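PDB 2B5D: alpha-Amylase from Thermotoga maritima, which belongs to glycosyl hydrolase family 57, joining a domain built round a largely parallel beta sheet to a C-terminal helical region. Local coordinates for residues 28-31 with 32-36; 204-208 with 209-213; 305-309 with 310-314; 417-420 with 421-425; 443-446 with 447-451. One frame throughout, in Å; residues are numbered along the deposited sequence.

Interaction 1: residues 28-31 with 32-36; sequences RWLF and EAITE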
# COMPACT_ATOMS: atom_id res chain seq x y z
N ARG A 28 -20.26 1.25 12.25
CA ARG A 28 -21.46 1.45 11.43
C ARG A 28 -22.07 0.13 10.95
O ARG A 28 -23.26 0.07 10.66
CB ARG A 28 -21.13 2.30 10.20
CG ARG A 28 -20.75 3.74 10.48
CD ARG A 28 -20.60 4.53 9.16
NE ARG A 28 -21.83 5.22 8.74
CZ ARG A 28 -22.79 4.68 7.99
NH1 ARG A 28 -22.70 3.42 7.56
NH2 ARG A 28 -23.86 5.40 7.65
N TRP A 29 -21.24 -0.91 10.82
CA TRP A 29 -21.73 -2.24 10.49
C TRP A 29 -22.82 -2.63 11.51
O TRP A 29 -23.94 -2.96 11.14
CB TRP A 29 -20.61 -3.29 10.52
CG TRP A 29 -19.37 -3.06 9.66
CD1 TRP A 29 -18.12 -3.56 9.91
CD2 TRP A 29 -19.26 -2.30 8.42
NE1 TRP A 29 -17.24 -3.17 8.92
CE2 TRP A 29 -17.90 -2.40 8.00
CE3 TRP A 29 -20.16 -1.55 7.63
CZ2 TRP A 29 -17.41 -1.77 6.82
CZ3 TRP A 29 -19.68 -0.91 6.45
CH2 TRP A 29 -18.31 -1.04 6.06
N LEU A 30 -22.47 -2.54 12.79
CA LEU A 30 -23.40 -2.76 13.88
C LEU A 30 -24.70 -1.95 13.75
O LEU A 30 -25.80 -2.49 13.91
CB LEU A 30 -22.73 -2.42 15.21
CG LEU A 30 -23.01 -3.18 16.51
CD1 LEU A 30 -23.14 -2.19 17.62
CD2 LEU A 30 -24.21 -4.13 16.46
N PHE A 31 -24.57 -0.66 13.46
CA PHE A 31 -25.74 0.20 13.35
C PHE A 31 -26.67 -0.15 12.18
O PHE A 31 -27.90 -0.14 12.33
CB PHE A 31 -25.32 1.66 13.30
CG PHE A 31 -24.51 2.10 14.48
CD1 PHE A 31 -23.56 3.12 14.35
CD2 PHE A 31 -24.67 1.49 15.73
CE1 PHE A 31 -22.78 3.54 15.46
CE2 PHE A 31 -23.92 1.89 16.84
CZ PHE A 31 -22.97 2.91 16.70
N GLU A 32 -26.09 -0.45 11.03
CA GLU A 32 -26.86 -0.96 9.90
C GLU A 32 -27.52 -2.31 10.21
O GLU A 32 -28.71 -2.49 9.91
CB GLU A 32 -25.96 -1.09 8.66
CG GLU A 32 -25.43 0.23 8.07
CD GLU A 32 -24.19 0.04 7.16
OE1 GLU A 32 -23.84 1.00 6.42
OE2 GLU A 32 -23.58 -1.06 7.17
N ALA A 33 -26.78 -3.25 10.82
CA ALA A 33 -27.37 -4.53 11.27
C ALA A 33 -28.56 -4.35 12.21
O ALA A 33 -29.57 -5.00 12.04
CB ALA A 33 -26.35 -5.43 11.86
N ILE A 34 -28.45 -3.42 13.16
CA ILE A 34 -29.56 -3.15 14.10
C ILE A 34 -30.76 -2.58 13.35
O ILE A 34 -31.91 -2.98 13.57
CB ILE A 34 -29.15 -2.17 15.24
CG1 ILE A 34 -27.97 -2.71 16.04
CG2 ILE A 34 -30.29 -1.95 16.19
CD1 ILE A 34 -27.54 -1.83 17.21
N THR A 35 -30.48 -1.66 12.43
CA THR A 35 -31.52 -0.92 11.71
C THR A 35 -32.18 -1.80 10.67
O THR A 35 -33.41 -1.87 10.61
CB THR A 35 -30.96 0.39 11.08
OG1 THR A 35 -30.49 1.24 12.13
CG2 THR A 35 -32.02 1.13 10.27
N GLU A 36 -31.36 -2.48 9.88
CA GLU A 36 -31.83 -3.27 8.74
C GLU A 36 -32.36 -4.65 9.11
O GLU A 36 -33.28 -5.16 8.46
CB GLU A 36 -30.70 -3.44 7.72
CG GLU A 36 -30.00 -2.15 7.28
CD GLU A 36 -30.52 -1.57 5.97
OE1 GLU A 36 -29.80 -0.70 5.41
OE2 GLU A 36 -31.63 -1.97 5.49
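R28 and E32, one helical turn apart, form the charged pair of this contact. R28 NH1 donates to E32 OE1 at 2.9 Å in a salt bridge whose N-H...O angle is only 131°. The acceptor lies in the guanidinium plane, at its edge, whereas the nitrogen comes from above the carboxylate plane; the two flat groups stand 77° apart. Arginine suits the place because its long chain, bent at chi3, can curl alongside the helix to meet a glutamate whose extended chain reaches back over the preceding turn.

The second carboxylate oxygen serves an aromatic neighbour. E32 OE2 sits at the edge of the indole, 3.5 Å from W29 CE3, where the ring hydrogens carry slight positive charge. One glutamate thus spans both the i-4 and the i-3 positions.

All this lies on helix 27-47, one of the helices in the family 57 domain, and regular i to i+4 bonds run beneath it: E32 N to R28 O, A33 N to W29 O and I34 N to L30 O, each 2.9 Å.

T35 N donates to F31 O at 3.0 Å. With T35 OG1 placed beside the backbone N (chi1 -62°), the hydroxyl lies 2.9 Å from the same F31 O, and it is hydrogen-bonded to Y74 of helix 68-91, so a threonine buried here keeps its polar atom satisfied.

Apolar contact falls to L30 and I34, where L30 CD2 meets I34 CG1 at 4.0 Å. Branched aliphatic chains fit this buried side, which L70 and Y74 of helix 68-91 help to cover.

Interaction 2: residues 204-208 with 209-213; sequences FFVDS and HAFWF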
# COMPACT_ATOMS: atom_id res chain seq x y z
N PHE A 204 -26.41 -29.20 18.47
CA PHE A 204 -25.72 -28.33 17.59
C PHE A 204 -26.18 -28.52 16.10
O PHE A 204 -27.03 -29.38 15.81
CB PHE A 204 -24.22 -28.51 17.73
CG PHE A 204 -23.74 -29.90 17.48
CD1 PHE A 204 -22.81 -30.16 16.51
CD2 PHE A 204 -24.14 -30.94 18.29
CE1 PHE A 204 -22.37 -31.42 16.33
CE2 PHE A 204 -23.66 -32.22 18.12
CZ PHE A 204 -22.80 -32.46 17.16
N PHE A 205 -25.61 -27.72 15.19
CA PHE A 205 -25.91 -27.77 13.72
C PHE A 205 -24.63 -28.16 13.00
O PHE A 205 -23.53 -27.75 13.40
CB PHE A 205 -26.48 -26.45 13.25
CG PHE A 205 -27.84 -26.09 13.87
CD1 PHE A 205 -27.91 -25.37 15.06
CD2 PHE A 205 -29.03 -26.43 13.22
CE1 PHE A 205 -29.15 -25.03 15.66
CE2 PHE A 205 -30.30 -26.10 13.78
CZ PHE A 205 -30.34 -25.38 15.02
N VAL A 206 -24.74 -29.05 12.03
CA VAL A 206 -23.59 -29.37 11.20
C VAL A 206 -24.00 -29.17 9.69
O VAL A 206 -25.18 -29.04 9.36
CB VAL A 206 -23.11 -30.83 11.44
CG1 VAL A 206 -22.64 -31.07 12.94
CG2 VAL A 206 -24.18 -31.79 11.09
N ASP A 207 -22.98 -29.11 8.85
CA ASP A 207 -23.04 -29.24 7.44
C ASP A 207 -23.48 -30.66 7.07
O ASP A 207 -23.20 -31.64 7.81
CB ASP A 207 -21.64 -29.06 6.85
CG ASP A 207 -21.64 -28.97 5.32
OD1 ASP A 207 -22.29 -28.05 4.79
OD2 ASP A 207 -20.96 -29.79 4.63
N SER A 208 -24.11 -30.75 5.89
CA SER A 208 -24.59 -31.96 5.27
C SER A 208 -23.53 -33.01 5.16
O SER A 208 -23.82 -34.19 5.29
CB SER A 208 -25.07 -31.62 3.82
OG SER A 208 -26.15 -30.73 3.94
N HIS A 209 -22.30 -32.59 4.89
CA HIS A 209 -21.19 -33.53 4.77
C HIS A 209 -20.91 -34.34 6.11
O HIS A 209 -20.28 -35.43 6.12
CB HIS A 209 -19.96 -32.73 4.37
CG HIS A 209 -18.76 -33.57 4.09
ND1 HIS A 209 -17.73 -33.73 5.00
CD2 HIS A 209 -18.41 -34.26 2.98
CE1 HIS A 209 -16.80 -34.51 4.47
NE2 HIS A 209 -17.19 -34.85 3.25
N ALA A 210 -21.33 -33.76 7.23
CA ALA A 210 -21.19 -34.42 8.53
C ALA A 210 -21.99 -35.72 8.59
O ALA A 210 -21.59 -36.66 9.31
CB ALA A 210 -21.61 -33.47 9.70
N PHE A 211 -23.12 -35.78 7.86
CA PHE A 211 -23.93 -37.01 7.78
C PHE A 211 -23.49 -37.85 6.60
O PHE A 211 -23.42 -39.09 6.71
CB PHE A 211 -25.41 -36.72 7.62
CG PHE A 211 -26.11 -36.17 8.87
CD1 PHE A 211 -27.51 -36.28 8.98
CD2 PHE A 211 -25.40 -35.60 9.92
CE1 PHE A 211 -28.19 -35.77 10.10
CE2 PHE A 211 -26.06 -35.07 11.03
CZ PHE A 211 -27.46 -35.16 11.13
N TRP A 212 -23.22 -37.21 5.46
CA TRP A 212 -22.90 -37.96 4.23
C TRP A 212 -21.64 -38.71 4.38
O TRP A 212 -21.42 -39.74 3.74
CB TRP A 212 -22.79 -37.04 2.99
CG TRP A 212 -24.09 -36.38 2.63
CD1 TRP A 212 -25.35 -36.85 2.88
CD2 TRP A 212 -24.25 -35.16 1.90
NE1 TRP A 212 -26.29 -35.95 2.41
CE2 TRP A 212 -25.64 -34.92 1.80
CE3 TRP A 212 -23.36 -34.24 1.34
CZ2 TRP A 212 -26.16 -33.81 1.12
CZ3 TRP A 212 -23.89 -33.11 0.67
CH2 TRP A 212 -25.27 -32.91 0.58
N PHE A 213 -20.74 -38.15 5.16
CA PHE A 213 -19.42 -38.72 5.20
C PHE A 213 -19.13 -39.51 6.51
O PHE A 213 -18.02 -40.00 6.70
CB PHE A 213 -18.39 -37.64 4.91
CG PHE A 213 -17.30 -38.11 4.04
CD1 PHE A 213 -17.55 -38.39 2.71
CD2 PHE A 213 -16.04 -38.35 4.56
CE1 PHE A 213 -16.55 -38.89 1.89
CE2 PHE A 213 -14.99 -38.82 3.74
CZ PHE A 213 -15.25 -39.11 2.40
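The indole of W212 carries S208 on one face. S208 CB stands over the six-membered ring, 3.5 Å from its centroid and 13° off the normal, a CH-pi contact; S208 O rests over the indole too, nearer the rim. The H209 imidazole has F213 CB over one face, while the F211 ring meets V206 obliquely, its CE2 3.8 Å from V206 CG2. A small serine suits a place against the indole face, and its OG bonds to the carbonyl of R237.

S208 O is gripped by two backbone donors: W212 N, 3.1 Å away in the carbonyl plane, and F211 N, above that plane. Just before it, D207 makes an Asx turn, its OD2 accepting from H209 N at 3.1 Å. With CG anti to the backbone N (chi1 -171°), the carboxylate can fold forward to cap the start of the helix, and its other oxygen, OD1, forms a salt bridge with R237. Alanine fits at 210 because V206 presses hard on it: V206 CG2 is 3.4 Å from A210 CB, tighter than ordinary van der Waals contact.

The whole is a strand-to-helix turn. Strand 203-206 lies between the parallel strands 180-182 and 233-236, and short helix 209-212 follows it directly, with F211 packed on A236 and W212 reaching E240 of a second subunit.

Interaction 3: residues 305-309 with 310-314; sequences EYYDI and DLAME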
# COMPACT_ATOMS: atom_id res chain seq x y z
N GLU A 305 -33.49 2.07 -12.42
CA GLU A 305 -34.73 2.77 -12.19
C GLU A 305 -35.06 2.92 -10.72
O GLU A 305 -34.55 2.18 -9.88
CB GLU A 305 -35.87 2.08 -12.94
CG GLU A 305 -35.83 2.48 -14.38
CD GLU A 305 -36.70 1.63 -15.24
OE1 GLU A 305 -36.16 1.12 -16.25
OE2 GLU A 305 -37.92 1.48 -14.92
N TYR A 306 -35.93 3.86 -10.43
CA TYR A 306 -36.33 4.15 -9.07
C TYR A 306 -37.14 3.03 -8.41
O TYR A 306 -37.95 2.37 -9.05
CB TYR A 306 -37.07 5.49 -9.01
CG TYR A 306 -36.14 6.68 -9.19
CD1 TYR A 306 -36.32 7.59 -10.27
CD2 TYR A 306 -35.07 6.89 -8.30
CE1 TYR A 306 -35.46 8.67 -10.45
CE2 TYR A 306 -34.20 7.97 -8.48
CZ TYR A 306 -34.41 8.87 -9.56
OH TYR A 306 -33.55 9.95 -9.74
N TYR A 307 -36.89 2.84 -7.12
CA TYR A 307 -37.55 1.81 -6.33
C TYR A 307 -39.04 2.11 -6.14
O TYR A 307 -39.43 3.21 -5.70
CB TYR A 307 -36.87 1.68 -4.95
CG TYR A 307 -37.38 0.56 -4.06
CD1 TYR A 307 -37.32 -0.79 -4.48
CD2 TYR A 307 -37.89 0.83 -2.80
CE1 TYR A 307 -37.78 -1.81 -3.67
CE2 TYR A 307 -38.35 -0.18 -1.97
CZ TYR A 307 -38.29 -1.50 -2.41
OH TYR A 307 -38.73 -2.51 -1.59
N ASP A 308 -39.85 1.11 -6.45
CA ASP A 308 -41.28 1.11 -6.17
C ASP A 308 -41.55 -0.02 -5.19
O ASP A 308 -41.47 -1.19 -5.55
CB ASP A 308 -42.07 0.90 -7.46
CG ASP A 308 -43.60 0.97 -7.23
OD1 ASP A 308 -44.32 1.09 -8.25
OD2 ASP A 308 -44.08 0.92 -6.06
N ILE A 309 -41.89 0.34 -3.96
CA ILE A 309 -42.10 -0.62 -2.89
C ILE A 309 -43.35 -1.48 -3.03
O ILE A 309 -43.52 -2.42 -2.26
CB ILE A 309 -42.16 0.06 -1.50
CG1 ILE A 309 -41.95 -0.99 -0.39
CG2 ILE A 309 -43.48 0.84 -1.33
CD1 ILE A 309 -41.27 -0.48 0.86
N ASP A 310 -44.22 -1.17 -3.98
CA ASP A 310 -45.43 -1.95 -4.15
C ASP A 310 -45.19 -3.10 -5.06
O ASP A 310 -45.67 -4.20 -4.80
CB ASP A 310 -46.61 -1.08 -4.63
CG ASP A 310 -47.16 -0.21 -3.52
OD1 ASP A 310 -47.34 -0.73 -2.38
OD2 ASP A 310 -47.41 0.99 -3.75
N LEU A 311 -44.45 -2.86 -6.14
CA LEU A 311 -43.98 -3.93 -7.00
C LEU A 311 -43.04 -4.89 -6.23
O LEU A 311 -43.08 -6.10 -6.42
CB LEU A 311 -43.25 -3.37 -8.23
CG LEU A 311 -43.93 -2.45 -9.25
CD1 LEU A 311 -43.30 -2.75 -10.61
CD2 LEU A 311 -45.47 -2.55 -9.31
N ALA A 312 -42.21 -4.32 -5.37
CA ALA A 312 -41.29 -5.05 -4.54
C ALA A 312 -42.07 -6.04 -3.68
O ALA A 312 -41.67 -7.21 -3.58
CB ALA A 312 -40.51 -4.10 -3.69
N MET A 313 -43.18 -5.57 -3.08
CA MET A 313 -44.11 -6.43 -2.31
C MET A 313 -44.78 -7.48 -3.18
O MET A 313 -45.16 -8.53 -2.69
CB MET A 313 -45.24 -5.64 -1.67
CG MET A 313 -44.87 -4.41 -0.97
SD MET A 313 -44.87 -4.62 0.80
CE MET A 313 -45.58 -3.02 1.31
N GLU A 314 -44.97 -7.19 -4.45
CA GLU A 314 -45.59 -8.16 -5.32
C GLU A 314 -44.62 -9.30 -5.57
O GLU A 314 -45.03 -10.46 -5.59
CB GLU A 314 -46.03 -7.50 -6.64
CG GLU A 314 -47.41 -6.88 -6.55
CD GLU A 314 -47.77 -5.99 -7.76
OE1 GLU A 314 -48.47 -4.96 -7.53
OE2 GLU A 314 -47.36 -6.34 -8.90
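D308 OD2 accepts from D310 N at 3.0 Å, the shortest sound polar bond here. The bond is nearly straight (164°), although the amide comes from above the carboxylate plane. D308 CG stands anti to the backbone N (chi1 -177°), which carries the carboxylate forward along the chain to this NH. Its second oxygen, OD1, lies 3.7 Å from L311 CG, so the leucine lines the side of the cap.

The backbone carbonyl of D308 begins the helical bonding, accepting from A312 N at 3.2 Å in its carbonyl plane. D310 brings a second carboxylate close, with D310 OD2 4.1 Å from D308 OD2; the repulsion is probably eased by K101, which forms a salt bridge with D310. Acidic residues suit such a place, since amides at a helix start present partial positive charge.

On the buried side the phenol of Y307 meets A312: Y307 OH is 3.2 Å and Y307 CE1 3.6 Å from A312 CB. The small methyl of alanine suits so close an approach of the phenol. I309 packs on M102 and F105 of helix 97-119.

An aspartate N-cap with an Asx turn is the motif, and it opens the long helix 309-338 as the preceding loop ends.

Interaction 4: residues 417-420 with 421-425; sequences DWIY and RHLHE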
# COMPACT_ATOMS: atom_id res chain seq x y z
N ASP A 417 1.68 -17.13 8.59
CA ASP A 417 1.92 -18.12 9.64
C ASP A 417 2.86 -17.61 10.74
O ASP A 417 3.29 -18.36 11.62
CB ASP A 417 2.45 -19.43 9.04
CG ASP A 417 3.64 -19.22 8.14
OD1 ASP A 417 4.46 -18.31 8.42
OD2 ASP A 417 3.76 -19.96 7.13
N TRP A 418 3.17 -16.32 10.66
CA TRP A 418 3.66 -15.56 11.81
C TRP A 418 2.50 -15.51 12.83
O TRP A 418 2.70 -15.61 14.04
CB TRP A 418 4.09 -14.14 11.35
CG TRP A 418 4.54 -13.21 12.47
CD1 TRP A 418 5.82 -12.99 12.90
CD2 TRP A 418 3.69 -12.39 13.33
NE1 TRP A 418 5.83 -12.10 13.95
CE2 TRP A 418 4.54 -11.72 14.23
CE3 TRP A 418 2.30 -12.18 13.42
CZ2 TRP A 418 4.05 -10.84 15.22
CZ3 TRP A 418 1.81 -11.30 14.41
CH2 TRP A 418 2.69 -10.64 15.28
N ILE A 419 1.29 -15.34 12.30
CA ILE A 419 0.08 -15.33 13.11
C ILE A 419 -0.12 -16.67 13.84
O ILE A 419 -0.49 -16.68 15.01
CB ILE A 419 -1.16 -14.94 12.28
CG1 ILE A 419 -1.17 -13.42 12.04
CG2 ILE A 419 -2.47 -15.42 12.95
CD1 ILE A 419 -2.30 -12.92 11.13
N TYR A 420 0.14 -17.77 13.13
CA TYR A 420 -0.05 -19.10 13.68
C TYR A 420 0.92 -19.48 14.79
O TYR A 420 0.48 -19.91 15.84
CB TYR A 420 -0.08 -20.16 12.60
CG TYR A 420 -1.36 -20.14 11.84
CD1 TYR A 420 -1.45 -20.68 10.55
CD2 TYR A 420 -2.49 -19.56 12.39
CE1 TYR A 420 -2.66 -20.66 9.83
CE2 TYR A 420 -3.69 -19.51 11.68
CZ TYR A 420 -3.78 -20.06 10.41
OH TYR A 420 -4.99 -20.02 9.74
N ARG A 421 2.23 -19.30 14.58
CA ARG A 421 3.16 -19.61 15.66
C ARG A 421 2.95 -18.69 16.84
O ARG A 421 3.18 -19.09 17.98
CB ARG A 421 4.64 -19.68 15.24
CG ARG A 421 5.17 -18.45 14.53
CD ARG A 421 6.61 -18.11 14.94
NE ARG A 421 6.87 -16.70 14.63
CZ ARG A 421 8.07 -16.19 14.33
NH1 ARG A 421 8.16 -14.88 14.06
NH2 ARG A 421 9.15 -16.96 14.31
N HIS A 422 2.46 -17.48 16.60
CA HIS A 422 2.09 -16.64 17.73
C HIS A 422 0.86 -17.14 18.48
O HIS A 422 0.81 -17.06 19.71
CB HIS A 422 1.94 -15.16 17.35
CG HIS A 422 3.24 -14.42 17.40
ND1 HIS A 422 4.05 -14.26 16.29
CD2 HIS A 422 3.91 -13.86 18.44
CE1 HIS A 422 5.16 -13.63 16.64
NE2 HIS A 422 5.09 -13.37 17.93
N LEU A 423 -0.12 -17.64 17.74
CA LEU A 423 -1.28 -18.24 18.37
C LEU A 423 -0.91 -19.49 19.19
O LEU A 423 -1.33 -19.63 20.33
CB LEU A 423 -2.35 -18.54 17.32
CG LEU A 423 -3.62 -17.66 17.23
CD1 LEU A 423 -3.65 -16.38 18.06
CD2 LEU A 423 -3.97 -17.39 15.79
N HIS A 424 -0.09 -20.35 18.61
CA HIS A 424 0.45 -21.49 19.28
C HIS A 424 1.10 -21.12 20.63
O HIS A 424 0.70 -21.66 21.67
CB HIS A 424 1.45 -22.18 18.38
CG HIS A 424 2.16 -23.30 19.06
ND1 HIS A 424 3.43 -23.19 19.57
CD2 HIS A 424 1.74 -24.56 19.35
CE1 HIS A 424 3.78 -24.34 20.12
NE2 HIS A 424 2.77 -25.18 20.01
N GLU A 425 2.05 -20.17 20.62
CA GLU A 425 2.70 -19.73 21.86
C GLU A 425 1.74 -19.06 22.83
O GLU A 425 1.80 -19.27 24.04
CB GLU A 425 3.86 -18.77 21.57
CG GLU A 425 5.08 -19.41 21.03
CD GLU A 425 5.66 -20.44 21.99
OE1 GLU A 425 5.55 -20.23 23.25
OE2 GLU A 425 6.19 -21.46 21.46
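W418 and H422 make the tight part of this contact. H422 lays its imidazole over one face of the indole, ND1 standing above the ring and CE1 coming within 3.1 Å of W418 CE2. The planes are inclined at 40° and the ring centroids are 4.0 Å apart, so the pair is an oblique one. The tilt is probably held by a side-chain bond: H422 ND1 donates to W418 O at 3.0 Å, that oxygen lying in the imidazole plane, while the backbone H422 N reaches the same oxygen at 3.2 Å from the opposite face of the carbonyl. Histidine suits the site, being flat enough to cover an indole and able to donate to the preceding turn.

The aliphatic side is snug as well. I419 and L423 lie side by side, CG2 of I419 3.8 Å from CD2 of L423.

By contrast, R421 is on the exposed side. Its CG takes the crowded position between backbone N and carbonyl carbon (chi1 55°), and the chain then bends to set NH1 3.2 Å from W418 CD1. Its NE is buried by the contact yet has no partner anywhere in the model.

All of this belongs to the first turns of helix 418-436. I419 and W418 pack against helix 473-496, L423 touches Y152, and H422 packs on P280 of a third subunit.

Interaction 5: residues 443-446 with 447-451; sequences PLVE and RVLNQ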
# COMPACT_ATOMS: atom_id res chain seq x y z
N PRO A 443 -5.53 -9.66 42.92
CA PRO A 443 -6.55 -9.22 41.95
C PRO A 443 -5.98 -8.45 40.76
O PRO A 443 -6.72 -8.14 39.79
CB PRO A 443 -7.48 -8.31 42.78
CG PRO A 443 -6.63 -7.83 43.94
CD PRO A 443 -5.53 -8.84 44.15
N LEU A 444 -4.70 -8.11 40.84
CA LEU A 444 -4.01 -7.43 39.75
C LEU A 444 -3.56 -8.47 38.74
O LEU A 444 -3.81 -8.31 37.56
CB LEU A 444 -2.79 -6.65 40.25
CG LEU A 444 -2.52 -5.24 39.68
CD1 LEU A 444 -1.01 -5.00 39.56
CD2 LEU A 444 -3.23 -4.91 38.34
N VAL A 445 -2.91 -9.54 39.22
CA VAL A 445 -2.50 -10.67 38.39
C VAL A 445 -3.70 -11.30 37.66
O VAL A 445 -3.58 -11.75 36.52
CB VAL A 445 -1.81 -11.74 39.24
CG1 VAL A 445 -1.79 -13.07 38.55
CG2 VAL A 445 -0.38 -11.31 39.55
N GLU A 446 -4.84 -11.27 38.34
CA GLU A 446 -6.07 -11.85 37.88
C GLU A 446 -6.66 -11.00 36.76
O GLU A 446 -7.01 -11.53 35.71
CB GLU A 446 -7.07 -11.97 39.03
CG GLU A 446 -8.08 -13.11 38.84
CD GLU A 446 -9.42 -12.86 39.53
OE1 GLU A 446 -9.65 -11.72 40.00
OE2 GLU A 446 -10.26 -13.79 39.57
N ARG A 447 -6.78 -9.70 37.00
CA ARG A 447 -7.10 -8.73 35.95
C ARG A 447 -6.20 -8.87 34.69
O ARG A 447 -6.68 -8.81 33.55
CB ARG A 447 -7.07 -7.33 36.51
CG ARG A 447 -8.31 -7.00 37.32
CD ARG A 447 -8.17 -5.62 38.01
NE ARG A 447 -8.02 -4.54 37.04
CZ ARG A 447 -7.29 -3.44 37.22
NH1 ARG A 447 -6.60 -3.25 38.33
NH2 ARG A 447 -7.24 -2.52 36.26
N VAL A 448 -4.92 -9.14 34.92
CA VAL A 448 -3.97 -9.26 33.82
C VAL A 448 -4.22 -10.54 33.02
O VAL A 448 -4.23 -10.55 31.78
CB VAL A 448 -2.51 -9.19 34.35
CG1 VAL A 448 -1.47 -9.64 33.33
CG2 VAL A 448 -2.20 -7.74 34.85
N LEU A 449 -4.42 -11.63 33.76
CA LEU A 449 -4.64 -12.91 33.15
C LEU A 449 -6.00 -12.93 32.44
O LEU A 449 -6.12 -13.46 31.34
CB LEU A 449 -4.50 -14.00 34.21
CG LEU A 449 -3.03 -14.33 34.52
CD1 LEU A 449 -2.91 -15.32 35.69
CD2 LEU A 449 -2.25 -14.87 33.31
N ASN A 450 -7.00 -12.30 33.05
CA ASN A 450 -8.30 -12.15 32.43
C ASN A 450 -8.28 -11.37 31.10
O ASN A 450 -9.03 -11.68 30.18
CB ASN A 450 -9.26 -11.45 33.39
CG ASN A 450 -9.79 -12.35 34.49
OD1 ASN A 450 -10.56 -11.89 35.34
ND2 ASN A 450 -9.40 -13.62 34.49
N GLN A 451 -7.45 -10.33 31.01
CA GLN A 451 -7.32 -9.54 29.78
C GLN A 451 -6.47 -10.29 28.77
O GLN A 451 -6.75 -10.27 27.57
CB GLN A 451 -6.78 -8.12 30.05
CG GLN A 451 -7.01 -7.12 28.90
CD GLN A 451 -8.46 -6.81 28.69
OE1 GLN A 451 -9.23 -6.72 29.66
NE2 GLN A 451 -8.87 -6.65 27.42
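P443 opens the helix and gives its carbonyl to R447: P443 O accepts from R447 N at 3.2 Å, the donor standing above the carbonyl plane, and R447 CG lies against the same oxygen. Proline is at home in a first turn, where its missing N-H costs no helical bond.

L444 comes next. Its CD2 touches the guanidinium obliquely, 3.8 Å from R447 NH1, while L444 O takes V448 N at 3.0 Å and is grazed by V448 CG2. The arginine chain, bent at chi3 (62°), carries its charged end to a salt bridge with E509, its aliphatic part lying along the helix start.

V445 turns to the buried side. V445 and L449 lie side by side, pointing the same way, with V445 CG1 3.8 Å from L449 CD1; branched aliphatic groups one turn apart suit a buried flank, where they can touch each other and the neighbouring helix. V445 O accepts from L449 N at 2.9 Å.

E446 closes the walk. Its carbonyl receives N450 N at 2.8 Å, and N450 CB packs on that oxygen at 3.2 Å. The first torsion (chi1 -153°) sets CG across from the backbone N and the chain then runs out extended, so its carboxylate can form a salt bridge with R521.

In the fold, helix 443-458 is flanked by two others: L444 and V448 pack on L505 of helix 502-511, and V445, V448 and L449 on L495 of helix 473-496.

In the fold
Interaction 1 lies closest to the chain centre and, with interaction 2, is mostly buried; the other three are only partly so. Interactions 1, 4 and 5 join early turns of one helix each; in 2 and 3 the chain enters a helix from a strand or loop, and an aspartate side chain accepts a backbone NH there. Their chemistry follows place: a salt bridge spans one turn in interaction 1, an indole is covered in 2 and 4, and interaction 5 turns its charges to outside partners. Interactions 3 and 4 lie on opposite sides of the chain's centre, centres 51 Å apart, while 4 and 5 sit on consecutive helices, centres 23 Å apart. Both 2 and 4 touch the second subunit.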